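Local coordinates for multiple PDZ domain protein (Mus musculus, PDB 4XH7) that probably acts as a scaffold in cell signalling, its fourth PDZ domain being of the kind that generally recognises short C-terminal peptide tails of partner proteins, at residues A[12-15]-A[16-20]; A[20-23]-A[24-28]. All coordinates share one frame; numbering follows the deposited sequence.

Contact 1 of 2, residues A[12-15]-A[16-20]; sequences AALL and TKWQR
Thr-16 reaches back one helical turn to Ala-12 and grips its carbonyl oxygen twice. The backbone N of Thr-16 lies 2.9 Å from Ala-12 O and OG1 lies 3.0 Å from the same atom, the two donors coming from opposite faces of the carbonyl plane. With OG1 beside its own backbone N (chi1 -72°), the hydroxyl is folded against the preceding turn, a familiar way for threonine to satisfy its polar atom inside a helix. Three further backbone bonds of the same i to i+4 kind follow: Lys-17 N to Ala-13 O at 2.8 Å, Trp-18 N to Leu-14 O, and Gln-19 N to Leu-15 O. All belong to helix 5-22, which runs just ahead of strand 26-34 and packs side chains on the sheet that strand belongs to.

Apolar contacts gather on the side turned to that sheet. Leu-14 brings CD2 to within 4.3 Å of Trp-18 CD1. Both residues also pack on Val-106 of strand 102-110, where the broad ring of Trp-18 fills the buried side and the Leu-14 branch covers its margin. Leu-15 lies on Ile-28 and Val-30 of strand 26-34.

Two carbonyl oxygens make close contacts with side-chain carbons: Leu-14 O meets the indole at its edge, 3.4 Å from Trp-18 CD1, and Leu-15 O lies 3.1 Å from Gln-19 CG.

Charge and polarity meet at Glu-78: its OE2 accepts a hydrogen bond from Trp-18 NE1 and forms a salt bridge with Lys-17 NZ, which the extended lysine chain carries well away from the helix backbone.

Contact 2 of 2, residues A[20-23]-A[24-28]; sequences RIMG and INYEI
Met-22 lays its terminal methyl over a face of the Tyr-26 ring. CE stands 3.8 Å from the ring centroid and only 5° off the normal, a CH-pi contact nearly over the centre; SD is farther above the same ring, at 5.2 Å, completing a Met-aromatic pair. Bends at chi2 (-56°) and chi3 (-68°) curl the flexible thioether back and bring CE over the ring. Separately, the CB bond of Met-22 points toward the turn, and CB touches Tyr-26 CD1 at 3.7 Å. On another flank, Met-22 CG meets Ile-28 CD1 at 3.9 Å. With an alanine at Tyr-26 the methionine methyl is likely to lose the ring it rests on and be freer to turn, and Met-22 CB would lose its aromatic neighbour.

What brings the methionine over the tyrosine ring is the turn between them. Gly-23, with positive phi, ends the helical conformation; a beta carbon at its backbone angles would collide with the carbonyl oxygen of Met-22, and glycine avoids this. A type I beta turn then runs from Gly-23 to Tyr-26, closed by a weak bond from Tyr-26 N to Gly-23 O at 3.3 Å. Two waters reinforce it: one donates to Met-22 O and accepts from Asn-25 N, the other donates to both Gly-23 O, 2.7 Å away, and Tyr-26 O.

Beyond the turn, Met-22, Tyr-26 and Ile-28 all touch Cys-108 of strand 102-110, while backbone hydrogen bonds join Asn-25 to Thr-111 and Glu-27 to Arg-109. The reversal thus passes the chain from helix 5-22 into strand 26-34, an outer strand of the antiparallel sheet, with Ile-28 turned toward the helix.

In the fold
Contacts 1 and 2 follow one another along the chain, share Arg-20 and have centres about 9 Å apart, on the same side of the chain's centre. The turn of contact 2 brings strand 26-34 back alongside the helix of contact 1, and Ile-28 is where they meet: its CG1 lies 3.6 Å from Gln-19 CG, its CD1 3.8 Å from Trp-18 O, and Ile-28 O 3.7 Å from Leu-15 CD2. Strand 102-110 serves both, through Val-106 and Cys-108. No ligand is part of either contact; in PDZ domains generally the peptide groove lies between the second strand and the second helix of the canonical fold, whereas contact 1 is internal to helix 5-22 and contact 2 carries that helix into strand 26-34.

Contact 1 of 2, residues A[12-15]-A[16-20]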
ATOM      1  N   ALA A  12       1.658 -11.447  -9.038  1.00 27.17           N
ATOM      2  CA  ALA A  12       3.052 -11.860  -9.021  1.00 28.14           C
ATOM      3  C   ALA A  12       3.986 -10.878  -9.705  1.00 30.88           C
ATOM      4  O   ALA A  12       5.107 -10.692  -9.261  1.00 30.16           O
ATOM      5  CB  ALA A  12       3.214 -13.220  -9.666  1.00 34.51           C
ATOM      6  N   ALA A  13       3.541 -10.275 -10.802  1.00 27.52           N
ATOM      7  CA  ALA A  13       4.354  -9.310 -11.518  1.00 35.34           C
ATOM      8  C   ALA A  13       4.568  -8.056 -10.666  1.00 29.08           C
ATOM      9  O   ALA A  13       5.670  -7.516 -10.641  1.00 30.70           O
ATOM     10  CB  ALA A  13       3.704  -8.961 -12.841  1.00 39.62           C
ATOM     11  N   LEU A  14       3.527  -7.626  -9.956  1.00 29.64           N
ATOM     12  CA  LEU A  14       3.630  -6.493  -9.033  1.00 24.84           C
ATOM     13  C   LEU A  14       4.646  -6.760  -7.929  1.00 25.47           C
ATOM     14  O   LEU A  14       5.512  -5.918  -7.655  1.00 27.19           O
ATOM     15  CB  LEU A  14       2.276  -6.171  -8.411  1.00 27.80           C
ATOM     16  CG  LEU A  14       1.516  -4.964  -8.900  1.00 36.85           C
ATOM     17  CD1 LEU A  14       0.412  -4.710  -7.893  1.00 39.63           C
ATOM     18  CD2 LEU A  14       2.438  -3.759  -9.072  1.00 34.59           C
ATOM     19  N   LEU A  15       4.524  -7.915  -7.269  1.00 27.37           N
ATOM     20  CA  LEU A  15       5.513  -8.348  -6.295  1.00 25.66           C
ATOM     21  C   LEU A  15       6.922  -8.315  -6.886  1.00 25.67           C
ATOM     22  O   LEU A  15       7.880  -7.829  -6.273  1.00 25.66           O
ATOM     23  CB  LEU A  15       5.200  -9.767  -5.824  1.00 25.11           C
ATOM     24  CG  LEU A  15       3.917  -9.824  -5.029  1.00 25.29           C
ATOM     25  CD1 LEU A  15       3.464 -11.277  -4.851  1.00 29.05           C
ATOM     26  CD2 LEU A  15       4.151  -9.142  -3.672  1.00 26.85           C
ATOM     27  N   THR A  16       7.055  -8.873  -8.082  1.00 23.73           N
ATOM     28  CA  THR A  16       8.351  -9.012  -8.683  1.00 24.49           C
ATOM     29  C   THR A  16       8.958  -7.653  -8.998  1.00 25.13           C
ATOM     30  O   THR A  16      10.139  -7.442  -8.764  1.00 26.68           O
ATOM     31  CB  THR A  16       8.261  -9.877  -9.965  1.00 31.46           C
ATOM     32  OG1 THR A  16       8.036 -11.239  -9.585  1.00 36.19           O
ATOM     33  CG2 THR A  16       9.525  -9.822 -10.723  1.00 32.95           C
ATOM     34  N   LYS A  17       8.134  -6.740  -9.508  1.00 26.37           N
ATOM     35  CA  LYS A  17       8.564  -5.384  -9.800  1.00 26.08           C
ATOM     36  C   LYS A  17       9.173  -4.721  -8.576  1.00 23.20           C
ATOM     37  O   LYS A  17      10.251  -4.122  -8.630  1.00 23.47           O
ATOM     38  CB  LYS A  17       7.370  -4.556 -10.300  1.00 25.38           C
ATOM     39  CG  LYS A  17       7.685  -3.061 -10.524  1.00 31.35           C
ATOM     40  CD  LYS A  17       6.377  -2.296 -10.804  1.00 34.45           C
ATOM     41  CE  LYS A  17       6.584  -0.793 -10.773  1.00 38.87           C
ATOM     42  NZ  LYS A  17       5.304  -0.094 -11.061  1.00 41.35           N
ATOM     43  N   TRP A  18       8.460  -4.818  -7.465  1.00 21.37           N
ATOM     44  CA  TRP A  18       8.885  -4.102  -6.275  1.00 19.72           C
ATOM     45  C   TRP A  18       9.978  -4.846  -5.535  1.00 21.18           C
ATOM     46  O   TRP A  18      10.761  -4.215  -4.805  1.00 20.03           O
ATOM     47  CB  TRP A  18       7.669  -3.792  -5.363  1.00 17.16           C
ATOM     48  CG  TRP A  18       6.972  -2.627  -5.919  1.00 18.88           C
ATOM     49  CD1 TRP A  18       5.861  -2.631  -6.722  1.00 19.61           C
ATOM     50  CD2 TRP A  18       7.392  -1.268  -5.813  1.00 21.30           C
ATOM     51  NE1 TRP A  18       5.540  -1.334  -7.091  1.00 21.67           N
ATOM     52  CE2 TRP A  18       6.464  -0.484  -6.541  1.00 21.72           C
ATOM     53  CE3 TRP A  18       8.442  -0.631  -5.134  1.00 19.99           C
ATOM     54  CZ2 TRP A  18       6.544   0.916  -6.610  1.00 20.70           C
ATOM     55  CZ3 TRP A  18       8.532   0.771  -5.223  1.00 20.92           C
ATOM     56  CH2 TRP A  18       7.588   1.514  -5.951  1.00 21.08           C
ATOM     57  N   GLN A  19      10.060  -6.169  -5.707  1.00 21.59           N
ATOM     58  CA  GLN A  19      11.238  -6.867  -5.184  1.00 26.08           C
ATOM     59  C   GLN A  19      12.509  -6.388  -5.890  1.00 27.98           C
ATOM     60  O   GLN A  19      13.555  -6.176  -5.251  1.00 22.35           O
ATOM     61  CB  GLN A  19      11.070  -8.394  -5.318  1.00 23.48           C
ATOM     62  CG  GLN A  19      10.071  -8.953  -4.311  1.00 28.01           C
ATOM     63  CD  GLN A  19       9.542 -10.300  -4.713  1.00 34.24           C
ATOM     64  OE1 GLN A  19       9.837 -10.793  -5.806  1.00 35.45           O
ATOM     65  NE2 GLN A  19       8.761 -10.914  -3.835  1.00 30.50           N
ATOM     66  N   ARG A  20      12.443  -6.176  -7.208  1.00 21.19           N
ATOM     67  CA  ARG A  20      13.596  -5.721  -7.956  1.00 23.53           C
ATOM     68  C   ARG A  20      13.940  -4.267  -7.573  1.00 24.74           C
ATOM     69  O   ARG A  20      15.084  -3.861  -7.622  1.00 23.60           O
ATOM     70  CB  ARG A  20      13.325  -5.854  -9.466  1.00 26.98           C
ATOM     71  CG  ARG A  20      14.469  -5.434 -10.362  1.00 38.10           C
TER

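Contact 2 of 2, residues A[20-23]-A[24-28]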
ATOM      1  N   ARG A  20      12.443  -6.176  -7.208  1.00 21.19           N
ATOM      2  CA  ARG A  20      13.596  -5.721  -7.956  1.00 23.53           C
ATOM      3  C   ARG A  20      13.940  -4.267  -7.573  1.00 24.74           C
ATOM      4  O   ARG A  20      15.084  -3.861  -7.622  1.00 23.60           O
ATOM      5  CB  ARG A  20      13.325  -5.854  -9.466  1.00 26.98           C
ATOM      6  CG  ARG A  20      14.469  -5.434 -10.362  1.00 38.10           C
ATOM      7  N   ILE A  21      12.948  -3.482  -7.139  1.00 22.19           N
ATOM      8  CA  ILE A  21      13.224  -2.128  -6.708  1.00 19.43           C
ATOM      9  C   ILE A  21      13.808  -2.077  -5.281  1.00 21.78           C
ATOM     10  O   ILE A  21      14.808  -1.392  -5.038  1.00 19.67           O
ATOM     11  CB  ILE A  21      11.927  -1.264  -6.792  1.00 18.54           C
ATOM     12  CG1 ILE A  21      11.557  -1.047  -8.273  1.00 19.98           C
ATOM     13  CG2 ILE A  21      12.138   0.082  -6.079  1.00 19.81           C
ATOM     14  CD1 ILE A  21      10.134  -0.434  -8.420  1.00 22.94           C
ATOM     15  N   MET A  22      13.210  -2.806  -4.331  1.00 19.46           N
ATOM     16  CA  MET A  22      13.624  -2.687  -2.935  1.00 20.06           C
ATOM     17  C   MET A  22      14.812  -3.563  -2.545  1.00 19.07           C
ATOM     18  O   MET A  22      15.567  -3.204  -1.642  1.00 21.86           O
ATOM     19  CB  MET A  22      12.447  -3.010  -1.998  1.00 21.37           C
ATOM     20  CG  MET A  22      11.221  -2.115  -2.234  1.00 21.28           C
ATOM     21  SD  MET A  22      11.569  -0.345  -2.112  1.00 23.16           S
ATOM     22  CE  MET A  22      11.916  -0.236  -0.356  1.00 23.00           C
ATOM     23  N   GLY A  23      14.966  -4.706  -3.208  1.00 19.86           N
ATOM     24  CA  GLY A  23      16.012  -5.657  -2.834  1.00 18.67           C
ATOM     25  C   GLY A  23      15.631  -6.538  -1.652  1.00 21.13           C
ATOM     26  O   GLY A  23      14.522  -6.459  -1.078  1.00 20.46           O
ATOM     27  N   ILE A  24      16.586  -7.366  -1.272  1.00 20.32           N
ATOM     28  CA  ILE A  24      16.328  -8.543  -0.426  1.00 22.29           C
ATOM     29  C   ILE A  24      15.972  -8.189   1.029  1.00 22.51           C
ATOM     30  O   ILE A  24      15.418  -9.024   1.764  1.00 23.28           O
ATOM     31  CB  ILE A  24      17.571  -9.485  -0.463  1.00 24.98           C
ATOM     32  CG1 ILE A  24      17.185 -10.887   0.003  1.00 31.41           C
ATOM     33  CG2 ILE A  24      18.698  -8.923   0.369  1.00 28.87           C
ATOM     34  CD1 ILE A  24      16.148 -11.528  -0.890  1.00 40.42           C
ATOM     35  N   ASN A  25      16.254  -6.964   1.452  1.00 22.19           N
ATOM     36  CA  ASN A  25      15.999  -6.608   2.842  1.00 26.60           C
ATOM     37  C   ASN A  25      14.543  -6.289   3.137  1.00 24.40           C
ATOM     38  O   ASN A  25      14.207  -5.950   4.283  1.00 22.57           O
ATOM     39  CB  ASN A  25      16.846  -5.422   3.253  1.00 30.77           C
ATOM     40  CG  ASN A  25      18.316  -5.788   3.342  1.00 36.03           C
ATOM     41  OD1 ASN A  25      18.655  -6.889   3.774  1.00 39.75           O
ATOM     42  ND2 ASN A  25      19.181  -4.883   2.927  1.00 38.49           N
ATOM     43  N   TYR A  26      13.690  -6.409   2.128  1.00 21.28           N
ATOM     44  CA  TYR A  26      12.271  -6.039   2.297  1.00 18.99           C
ATOM     45  C   TYR A  26      11.363  -7.168   1.860  1.00 23.39           C
ATOM     46  O   TYR A  26      11.638  -7.856   0.871  1.00 24.22           O
ATOM     47  CB  TYR A  26      11.938  -4.808   1.489  1.00 18.48           C
ATOM     48  CG  TYR A  26      12.710  -3.596   1.891  1.00 20.68           C
ATOM     49  CD1 TYR A  26      13.987  -3.376   1.396  1.00 19.98           C
ATOM     50  CD2 TYR A  26      12.178  -2.696   2.796  1.00 24.26           C
ATOM     51  CE1 TYR A  26      14.702  -2.246   1.803  1.00 29.12           C
ATOM     52  CE2 TYR A  26      12.870  -1.590   3.198  1.00 28.11           C
ATOM     53  CZ  TYR A  26      14.130  -1.369   2.703  1.00 33.75           C
ATOM     54  OH  TYR A  26      14.796  -0.250   3.117  1.00 45.70           O
ATOM     55  N   GLU A  27      10.265  -7.341   2.600  1.00 18.83           N
ATOM     56  CA  GLU A  27       9.163  -8.194   2.193  1.00 20.44           C
ATOM     57  C   GLU A  27       8.117  -7.312   1.516  1.00 22.33           C
ATOM     58  O   GLU A  27       7.705  -6.318   2.095  1.00 21.40           O
ATOM     59  CB  GLU A  27       8.533  -8.905   3.395  1.00 21.45           C
ATOM     60  CG  GLU A  27       7.363  -9.746   2.985  1.00 28.45           C
ATOM     61  CD  GLU A  27       6.588 -10.354   4.144  1.00 49.84           C
ATOM     62  OE1 GLU A  27       6.818  -9.979   5.321  1.00 40.01           O
ATOM     63  OE2 GLU A  27       5.735 -11.224   3.864  1.00 61.99           O
ATOM     64  N   ILE A  28       7.720  -7.668   0.301  1.00 21.79           N
ATOM     65  CA  ILE A  28       6.688  -6.906  -0.420  1.00 20.76           C
ATOM     66  C   ILE A  28       5.329  -7.536  -0.186  1.00 21.85           C
ATOM     67  O   ILE A  28       5.228  -8.766  -0.136  1.00 21.96           O
ATOM     68  CB  ILE A  28       6.959  -6.876  -1.956  1.00 18.26           C
ATOM     69  CG1 ILE A  28       8.424  -6.521  -2.251  1.00 18.62           C
ATOM     70  CG2 ILE A  28       5.964  -5.925  -2.675  1.00 18.55           C
ATOM     71  CD1 ILE A  28       8.861  -5.118  -1.684  1.00 18.99           C
TER
HETATM   72  O   HOH W   1      17.321  -4.458   0.177  1.00 22.85           O
HETATM   73  O   HOH W   2      12.128  -7.499  -1.863  1.00 30.08           O